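Local coordinates for small ribosomal subunit protein uS8 (Aquifex aeolicus, PDB 3RF2) that binds 16S rRNA tightly, in its central domain, and probably helps coordinate assembly of the 30S platform, at residues P6-F11 with L32-L37; I14-I18 with S108-I113; A17-D23 with Y100-R106. All coordinates share one frame; numbering follows the deposited sequence.

Contact 1 of 3, residues P6-F11 with L32-L37; sequences PIADMF and LKERIL. With SO4 (sulfate ion), chain B.
Met10 and Lys33 run past each other in opposite directions where helix 6-19 meets helix 31-43, the two helices of the conserved alpha-beta-alpha-beta-beta core of the uS8 N-terminal domain. The short helical segments cross at -43°, with 10.9 Å between their axes, so side chains rather than backbones fill the interface. The extended first two torsions of Met10 carry SD alongside the Lys33 aliphatic chain, 3.5 Å from Lys33 CG, and the bend at chi3 (86°) turns the terminal methyl toward helix 31-43. There Met10 CE comes to 4.1 Å from Ile36 CG2, with Leu37 as a further apolar neighbour.

Ile7 carries the other flank. Its CG2 branch meets Ile36 CD1 at 3.9 Å, and the Ile7 and Leu32 side chains cross at about a right angle. Ile164 of strand 161-167 lies against Ile7, Leu32 and Ile36 together, bringing the C-terminal sheet onto this seam.

Lys33 is buried yet keeps its charged end well supplied with acceptors. Its NZ bonds to Pro28 O and, at 2.9 Å, to O1 of a sulfate probably taken from the crystallisation liquor. A water accepts from Lys33 NZ at 2.7 Å and donates to Pro6 O at 2.9 Å, tying the lysine to the first turn of helix 6-19.

Contact 2 of 3, residues I14-I18 with S108-I113; sequences IKNAI and SAITNI. With SO4 (sulfate ion), chain D.
Lys15 leaves its helix with CG anti to the carbonyl carbon, then bends about the CG-CD bond (chi3 71°), which carries the ammonium group across to the Asn112 amide. In 108-113, Ile113 has CG1 anti to its backbone N, leaving CG2 between N and carbonyl carbon, where it can rest against the lysine stem: Lys15 CG lies 3.8 Å from Ile113 CG2. Lys15 NZ lies in the carbonyl plane of the Asn112 amide and donates to a lone pair of Asn112 OD1, 3.1 Å away (C=O...donor angle 141°). The same oxygen also accepts from Ile113 N at 2.8 Å, so two donors help fix the rotation of the amide. Its other end is held as well, since Asn112 ND2 gives a nearly straight bond (169°) of 3.0 Å to O1 of a sulfate, probably from the crystallisation liquor. Lys15 NZ reaches this O1 too, but weakly.

Asn112 belongs to a classic beta bulge: it and Thr111 both face Trp168, at the point where the loop enters strand 113-115 of the C-terminal sheet. Helix 6-19 of the N-terminal domain thus lies against the start of that strand.

Farther along, the contact becomes apolar. Ile18 spreads over Ser108 and Ile110, its CG2 only 3.4 Å from Ser108 OG, while Ile18 CD1 approaches Ile110 CB at 3.9 Å. The serine hydroxyl is not left idle against these methyls, for Ser108 OG donates to Ile110 O at 2.8 Å.

Contact 3 of 3, residues A17-D23 with Y100-R106; sequences AIMRRDD and YLDPKKR
Tyr100 OH donates to Asp22 O at 2.6 Å, 21° out of the carbonyl plane, and that oxygen lies at the edge of the tyrosine ring. In a second hydrogen bond Lys105 NZ approaches Arg21 O almost head-on, at 2.8 Å with a C=O...donor angle of 166°. The Arg21 carbonyl belongs to a Schellman motif at the end of helix 6-19, and that of Asp22 comes directly after its positive-phi residue; Asp22 N bonds back to Ala17 O and Arg21 N to Ile18 O.

Charge adds a second hold. Lys105 NZ also forms a salt bridge with Asp23 OD1 at 3.0 Å, from above the carboxylate plane. A methionine in place of Lys105 would probably leave Asp23 without this counter-charge and Arg21 O without this donor, so that the 102-105 turn is held less firmly to the chain after the helix. Within 17-23, Arg20 grips Asp22 side-on, NE and NH2 both reaching OD2.

Van der Waals contacts complete the join. Ile18 CG2 lies 4.3 Å from Tyr100 CE1, and the extended Arg21 chain passes the Lys105 carbonyl, with Arg21 CG 3.4 Å from Lys105 O. Arg106 CG meets the edge of the Arg21 guanidinium, and the two guanidinium planes stand perpendicular.

The 100-106 segment contains a type I turn from Asp102 to Lys105, in the loop after strand 93-98. That strand also backs the helix end: Leu98 touches Ala17 and Ile18 and shares backbone hydrogen bonding with Asp23, just as the chain enters strand 24-28.

Overall arrangement
Helix 6-19 is common to all three contacts and meets successive partners along its length: helix 31-43 in contact 1, the 108-113 segment in contact 2 and the 100-106 segment in contact 3. Centres of contacts 1 and 2 are about 13 Å apart, those of 2 and 3 about 9 Å, and those of 1 and 3 about 20 Å. Contacts 1 and 2 touch through Phe11 and Ile113; contacts 2 and 3 share Ala17 and Ile18. In the sequence, 32-37 comes next, then 100-106 and 108-113, beyond the 59-93 region absent from other S8 proteins. One N-terminal helix thus links its own domain to the segment leading into the C-terminal sheet.

Contact 1 of 3, residues P6-F11 with L32-L37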
# COMPACT_ATOMS: atom_id res chain seq x y z
N PRO A 6 -2.05 -11.68 -0.16
CA PRO A 6 -1.16 -10.69 -0.79
C PRO A 6 -1.26 -9.29 -0.18
O PRO A 6 -0.24 -8.66 0.09
CB PRO A 6 -1.65 -10.66 -2.25
CG PRO A 6 -3.07 -11.16 -2.18
CD PRO A 6 -3.04 -12.22 -1.11
N ILE A 7 -2.48 -8.81 0.02
CA ILE A 7 -2.67 -7.50 0.61
C ILE A 7 -2.01 -7.43 1.99
O ILE A 7 -1.38 -6.43 2.33
CB ILE A 7 -4.15 -7.13 0.66
CG1 ILE A 7 -4.65 -6.86 -0.76
CG2 ILE A 7 -4.38 -5.90 1.53
CD1 ILE A 7 -5.91 -7.57 -1.09
N ALA A 8 -2.11 -8.50 2.76
CA ALA A 8 -1.47 -8.55 4.06
C ALA A 8 0.06 -8.56 3.93
O ALA A 8 0.76 -7.95 4.74
CB ALA A 8 -1.95 -9.78 4.85
N ASP A 9 0.57 -9.23 2.92
CA ASP A 9 2.02 -9.34 2.76
C ASP A 9 2.65 -8.00 2.31
O ASP A 9 3.79 -7.69 2.64
CB ASP A 9 2.38 -10.50 1.83
CG ASP A 9 1.92 -11.86 2.38
OD1 ASP A 9 2.07 -12.10 3.60
OD2 ASP A 9 1.38 -12.68 1.60
N MET A 10 1.87 -7.21 1.58
CA MET A 10 2.25 -5.84 1.25
C MET A 10 2.37 -4.96 2.49
O MET A 10 3.28 -4.13 2.59
CB MET A 10 1.24 -5.23 0.27
CG MET A 10 1.60 -3.84 -0.24
SD MET A 10 0.38 -3.12 -1.37
CE MET A 10 -0.78 -2.37 -0.22
N PHE A 11 1.45 -5.13 3.44
CA PHE A 11 1.46 -4.28 4.63
C PHE A 11 2.75 -4.53 5.39
O PHE A 11 3.40 -3.59 5.84
CB PHE A 11 0.25 -4.54 5.52
CG PHE A 11 -1.04 -4.04 4.94
CD1 PHE A 11 -1.04 -3.12 3.90
CD2 PHE A 11 -2.26 -4.49 5.43
CE1 PHE A 11 -2.23 -2.64 3.36
CE2 PHE A 11 -3.45 -4.03 4.90
CZ PHE A 11 -3.44 -3.11 3.86
N LEU A 32 -6.44 -4.37 -6.78
CA LEU A 32 -6.86 -4.05 -5.42
C LEU A 32 -5.76 -3.28 -4.69
O LEU A 32 -6.03 -2.25 -4.08
CB LEU A 32 -7.21 -5.33 -4.66
CG LEU A 32 -7.71 -5.08 -3.24
CD1 LEU A 32 -8.70 -3.94 -3.26
CD2 LEU A 32 -8.35 -6.35 -2.66
N LYS A 33 -4.54 -3.79 -4.74
CA LYS A 33 -3.39 -3.13 -4.13
C LYS A 33 -3.23 -1.69 -4.63
O LYS A 33 -2.95 -0.77 -3.88
CB LYS A 33 -2.11 -3.94 -4.39
CG LYS A 33 -1.82 -4.98 -3.31
CD LYS A 33 -0.53 -5.73 -3.57
CE LYS A 33 -0.80 -7.22 -3.83
NZ LYS A 33 0.41 -7.93 -4.33
N GLU A 34 -3.42 -1.52 -5.93
CA GLU A 34 -3.37 -0.21 -6.54
C GLU A 34 -4.43 0.73 -6.00
O GLU A 34 -4.13 1.90 -5.77
CB GLU A 34 -3.49 -0.32 -8.06
CG GLU A 34 -2.35 -1.08 -8.71
CD GLU A 34 -2.35 -0.91 -10.23
OE1 GLU A 34 -3.40 -0.50 -10.78
OE2 GLU A 34 -1.30 -1.16 -10.85
N ARG A 35 -5.66 0.26 -5.82
CA ARG A 35 -6.70 1.12 -5.28
C ARG A 35 -6.40 1.45 -3.85
O ARG A 35 -6.75 2.53 -3.37
CB ARG A 35 -8.09 0.51 -5.40
CG ARG A 35 -8.75 0.74 -6.74
CD ARG A 35 -10.24 0.42 -6.69
NE ARG A 35 -10.83 0.37 -8.03
CZ ARG A 35 -10.73 -0.68 -8.84
NH1 ARG A 35 -10.06 -1.75 -8.44
NH2 ARG A 35 -11.29 -0.66 -10.04
N ILE A 36 -5.75 0.52 -3.16
CA ILE A 36 -5.39 0.73 -1.75
C ILE A 36 -4.28 1.78 -1.62
O ILE A 36 -4.39 2.70 -0.83
CB ILE A 36 -4.94 -0.58 -1.09
CG1 ILE A 36 -6.15 -1.52 -0.91
CG2 ILE A 36 -4.32 -0.29 0.28
CD1 ILE A 36 -5.75 -2.90 -0.46
N LEU A 37 -3.24 1.63 -2.43
CA LEU A 37 -2.14 2.58 -2.47
C LEU A 37 -2.63 3.96 -2.85
O LEU A 37 -2.06 4.95 -2.42
CB LEU A 37 -1.08 2.13 -3.45
CG LEU A 37 -0.31 0.89 -3.02
CD1 LEU A 37 0.62 0.42 -4.14
CD2 LEU A 37 0.47 1.28 -1.83
S SO4 B . 0.95 -11.68 -5.36
O1 SO4 B . 0.82 -10.76 -4.23
O2 SO4 B . 0.64 -13.03 -4.91
O3 SO4 B . 2.33 -11.65 -5.84
O4 SO4 B . 0.03 -11.27 -6.42
O HOH W 1 1.75 -8.47 -2.06

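Contact 2 of 3, residues I14-I18 with S108-I113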
# COMPACT_ATOMS: atom_id res chain seq x y z
N ILE A 14 5.79 -3.02 3.65
CA ILE A 14 5.76 -1.58 3.83
C ILE A 14 6.32 -1.26 5.21
O ILE A 14 7.22 -0.42 5.35
CB ILE A 14 4.34 -1.03 3.69
CG1 ILE A 14 3.96 -0.95 2.21
CG2 ILE A 14 4.23 0.34 4.32
CD1 ILE A 14 2.48 -0.67 1.99
N LYS A 15 5.81 -1.95 6.22
CA LYS A 15 6.22 -1.70 7.60
C LYS A 15 7.72 -1.92 7.80
O LYS A 15 8.38 -1.14 8.48
CB LYS A 15 5.41 -2.55 8.59
CG LYS A 15 4.03 -1.97 8.91
CD LYS A 15 3.06 -3.03 9.49
CE LYS A 15 3.45 -3.46 10.91
NZ LYS A 15 2.37 -4.25 11.59
N ASN A 16 8.26 -2.98 7.22
CA ASN A 16 9.67 -3.29 7.41
C ASN A 16 10.57 -2.25 6.76
O ASN A 16 11.57 -1.83 7.34
CB ASN A 16 10.00 -4.68 6.89
CG ASN A 16 9.54 -5.76 7.83
OD1 ASN A 16 9.38 -5.52 9.03
ND2 ASN A 16 9.33 -6.96 7.30
N ALA A 17 10.20 -1.84 5.55
CA ALA A 17 10.95 -0.83 4.84
C ALA A 17 10.95 0.45 5.66
O ALA A 17 11.97 1.11 5.80
CB ALA A 17 10.35 -0.61 3.45
N ILE A 18 9.80 0.78 6.23
CA ILE A 18 9.72 1.94 7.11
C ILE A 18 10.68 1.80 8.29
O ILE A 18 11.39 2.74 8.65
CB ILE A 18 8.30 2.17 7.63
CG1 ILE A 18 7.41 2.71 6.51
CG2 ILE A 18 8.31 3.17 8.78
CD1 ILE A 18 5.95 2.83 6.90
N SER A 108 7.85 8.32 10.68
CA SER A 108 7.06 7.81 9.56
C SER A 108 5.65 8.39 9.55
O SER A 108 5.05 8.62 10.60
CB SER A 108 6.98 6.28 9.66
OG SER A 108 6.02 5.74 8.77
N ALA A 109 5.11 8.65 8.36
CA ALA A 109 3.72 9.05 8.26
C ALA A 109 2.80 7.91 8.71
O ALA A 109 1.69 8.13 9.18
CB ALA A 109 3.39 9.47 6.84
N ILE A 110 3.27 6.68 8.55
CA ILE A 110 2.48 5.53 8.98
C ILE A 110 2.95 5.03 10.33
O ILE A 110 4.08 4.57 10.47
CB ILE A 110 2.54 4.38 7.99
CG1 ILE A 110 1.90 4.80 6.67
CG2 ILE A 110 1.79 3.16 8.56
CD1 ILE A 110 2.07 3.78 5.57
N THR A 111 2.09 5.13 11.33
CA THR A 111 2.42 4.57 12.63
C THR A 111 2.18 3.06 12.59
O THR A 111 3.01 2.29 13.07
CB THR A 111 1.61 5.20 13.75
OG1 THR A 111 1.99 6.58 13.88
CG2 THR A 111 1.85 4.45 15.08
N ASN A 112 1.07 2.65 11.98
CA ASN A 112 0.79 1.24 11.82
C ASN A 112 -0.23 1.01 10.74
O ASN A 112 -1.01 1.90 10.40
CB ASN A 112 0.28 0.63 13.14
CG ASN A 112 0.67 -0.84 13.31
OD1 ASN A 112 0.95 -1.55 12.33
ND2 ASN A 112 0.67 -1.30 14.55
N ILE A 113 -0.24 -0.20 10.21
CA ILE A 113 -1.18 -0.56 9.17
C ILE A 113 -1.45 -2.04 9.31
O ILE A 113 -0.53 -2.84 9.28
CB ILE A 113 -0.64 -0.19 7.77
CG1 ILE A 113 -1.59 -0.67 6.68
CG2 ILE A 113 0.74 -0.74 7.54
CD1 ILE A 113 -1.32 -0.01 5.35
S SO4 D . 2.67 -4.53 15.50
O1 SO4 D . 1.51 -4.13 14.71
O2 SO4 D . 2.79 -5.98 15.49
O3 SO4 D . 2.52 -4.02 16.86
O4 SO4 D . 3.88 -3.99 14.88

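Contact 3 of 3, residues A17-D23 with Y100-R106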
# COMPACT_ATOMS: atom_id res chain seq x y z
N ALA A 17 10.20 -1.84 5.55
CA ALA A 17 10.95 -0.83 4.84
C ALA A 17 10.95 0.45 5.66
O ALA A 17 11.97 1.11 5.80
CB ALA A 17 10.35 -0.61 3.45
N ILE A 18 9.80 0.78 6.23
CA ILE A 18 9.72 1.94 7.11
C ILE A 18 10.68 1.80 8.29
O ILE A 18 11.39 2.74 8.65
CB ILE A 18 8.30 2.17 7.63
CG1 ILE A 18 7.41 2.71 6.51
CG2 ILE A 18 8.31 3.17 8.78
CD1 ILE A 18 5.95 2.83 6.90
N MET A 19 10.71 0.63 8.89
CA MET A 19 11.55 0.47 10.06
C MET A 19 13.03 0.46 9.69
O MET A 19 13.89 0.73 10.53
CB MET A 19 11.11 -0.74 10.89
CG MET A 19 9.79 -0.46 11.62
SD MET A 19 9.15 -1.77 12.66
CE MET A 19 9.29 -3.17 11.56
N ARG A 20 13.32 0.18 8.42
CA ARG A 20 14.66 0.30 7.88
C ARG A 20 15.01 1.75 7.50
O ARG A 20 16.15 2.04 7.14
CB ARG A 20 14.79 -0.59 6.65
CG ARG A 20 15.87 -1.65 6.76
CD ARG A 20 15.45 -2.93 6.06
NE ARG A 20 14.78 -2.64 4.79
CZ ARG A 20 13.80 -3.38 4.28
NH1 ARG A 20 13.37 -4.47 4.93
NH2 ARG A 20 13.24 -3.03 3.13
N ARG A 21 14.02 2.64 7.57
CA ARG A 21 14.19 4.03 7.16
C ARG A 21 14.48 4.14 5.67
O ARG A 21 15.25 4.99 5.23
CB ARG A 21 15.29 4.73 7.98
CG ARG A 21 14.88 5.01 9.42
CD ARG A 21 15.98 5.70 10.21
NE ARG A 21 15.61 5.82 11.62
CZ ARG A 21 15.73 4.85 12.52
NH1 ARG A 21 16.23 3.67 12.16
NH2 ARG A 21 15.35 5.04 13.78
N ASP A 22 13.87 3.26 4.89
CA ASP A 22 14.05 3.27 3.45
C ASP A 22 13.18 4.30 2.73
O ASP A 22 12.09 4.65 3.18
CB ASP A 22 13.78 1.87 2.87
CG ASP A 22 14.86 0.86 3.26
OD1 ASP A 22 16.03 1.24 3.46
OD2 ASP A 22 14.52 -0.34 3.34
N ASP A 23 13.66 4.75 1.59
CA ASP A 23 12.97 5.72 0.76
C ASP A 23 11.84 5.07 -0.03
O ASP A 23 10.83 5.70 -0.33
CB ASP A 23 13.97 6.37 -0.21
CG ASP A 23 14.96 7.28 0.51
OD1 ASP A 23 14.67 7.72 1.65
OD2 ASP A 23 16.02 7.57 -0.09
N TYR A 100 8.14 10.14 5.18
CA TYR A 100 8.51 10.51 6.55
C TYR A 100 8.31 12.01 6.75
O TYR A 100 8.37 12.77 5.79
CB TYR A 100 9.96 10.15 6.83
CG TYR A 100 10.29 8.72 6.50
CD1 TYR A 100 10.26 7.74 7.49
CD2 TYR A 100 10.61 8.35 5.19
CE1 TYR A 100 10.54 6.44 7.20
CE2 TYR A 100 10.90 7.03 4.89
CZ TYR A 100 10.87 6.09 5.90
OH TYR A 100 11.16 4.79 5.61
N LEU A 101 8.10 12.43 7.99
CA LEU A 101 7.90 13.84 8.30
C LEU A 101 9.20 14.63 8.40
O LEU A 101 9.25 15.79 8.00
CB LEU A 101 7.06 14.01 9.56
CG LEU A 101 5.58 13.84 9.22
CD1 LEU A 101 5.08 12.40 9.40
CD2 LEU A 101 4.73 14.82 10.00
N ASP A 102 10.25 13.99 8.93
CA ASP A 102 11.49 14.70 9.20
C ASP A 102 12.57 14.28 8.21
O ASP A 102 12.52 13.16 7.71
CB ASP A 102 11.97 14.38 10.60
CG ASP A 102 12.22 12.90 10.79
OD1 ASP A 102 11.33 12.10 10.41
OD2 ASP A 102 13.30 12.52 11.29
N PRO A 103 13.56 15.16 7.95
CA PRO A 103 14.67 14.86 7.05
C PRO A 103 15.40 13.55 7.39
O PRO A 103 15.80 12.85 6.48
CB PRO A 103 15.61 16.05 7.24
CG PRO A 103 14.68 17.18 7.60
CD PRO A 103 13.64 16.53 8.48
N LYS A 104 15.56 13.24 8.67
CA LYS A 104 16.28 12.02 9.06
C LYS A 104 15.41 10.76 9.00
O LYS A 104 15.89 9.66 9.27
CB LYS A 104 16.88 12.18 10.47
CG LYS A 104 18.09 13.13 10.53
CD LYS A 104 18.38 13.56 11.97
CE LYS A 104 19.79 13.16 12.42
NZ LYS A 104 20.07 13.54 13.84
N LYS A 105 14.14 10.90 8.65
CA LYS A 105 13.29 9.73 8.46
C LYS A 105 13.04 8.93 9.74
O LYS A 105 12.83 7.72 9.68
CB LYS A 105 13.87 8.81 7.37
CG LYS A 105 13.98 9.48 6.00
CD LYS A 105 14.45 8.49 4.92
CE LYS A 105 15.88 8.05 5.15
NZ LYS A 105 16.40 7.20 4.03
N ARG A 106 13.07 9.60 10.88
CA ARG A 106 12.79 8.95 12.15
C ARG A 106 11.29 8.96 12.50
O ARG A 106 10.83 8.20 13.35
CB ARG A 106 13.60 9.59 13.28
CG ARG A 106 15.11 9.37 13.14
CD ARG A 106 15.90 10.19 14.17
NE ARG A 106 17.34 9.92 14.10
CZ ARG A 106 18.28 10.72 14.59
NH1 ARG A 106 17.94 11.86 15.19
NH2 ARG A 106 19.56 10.39 14.48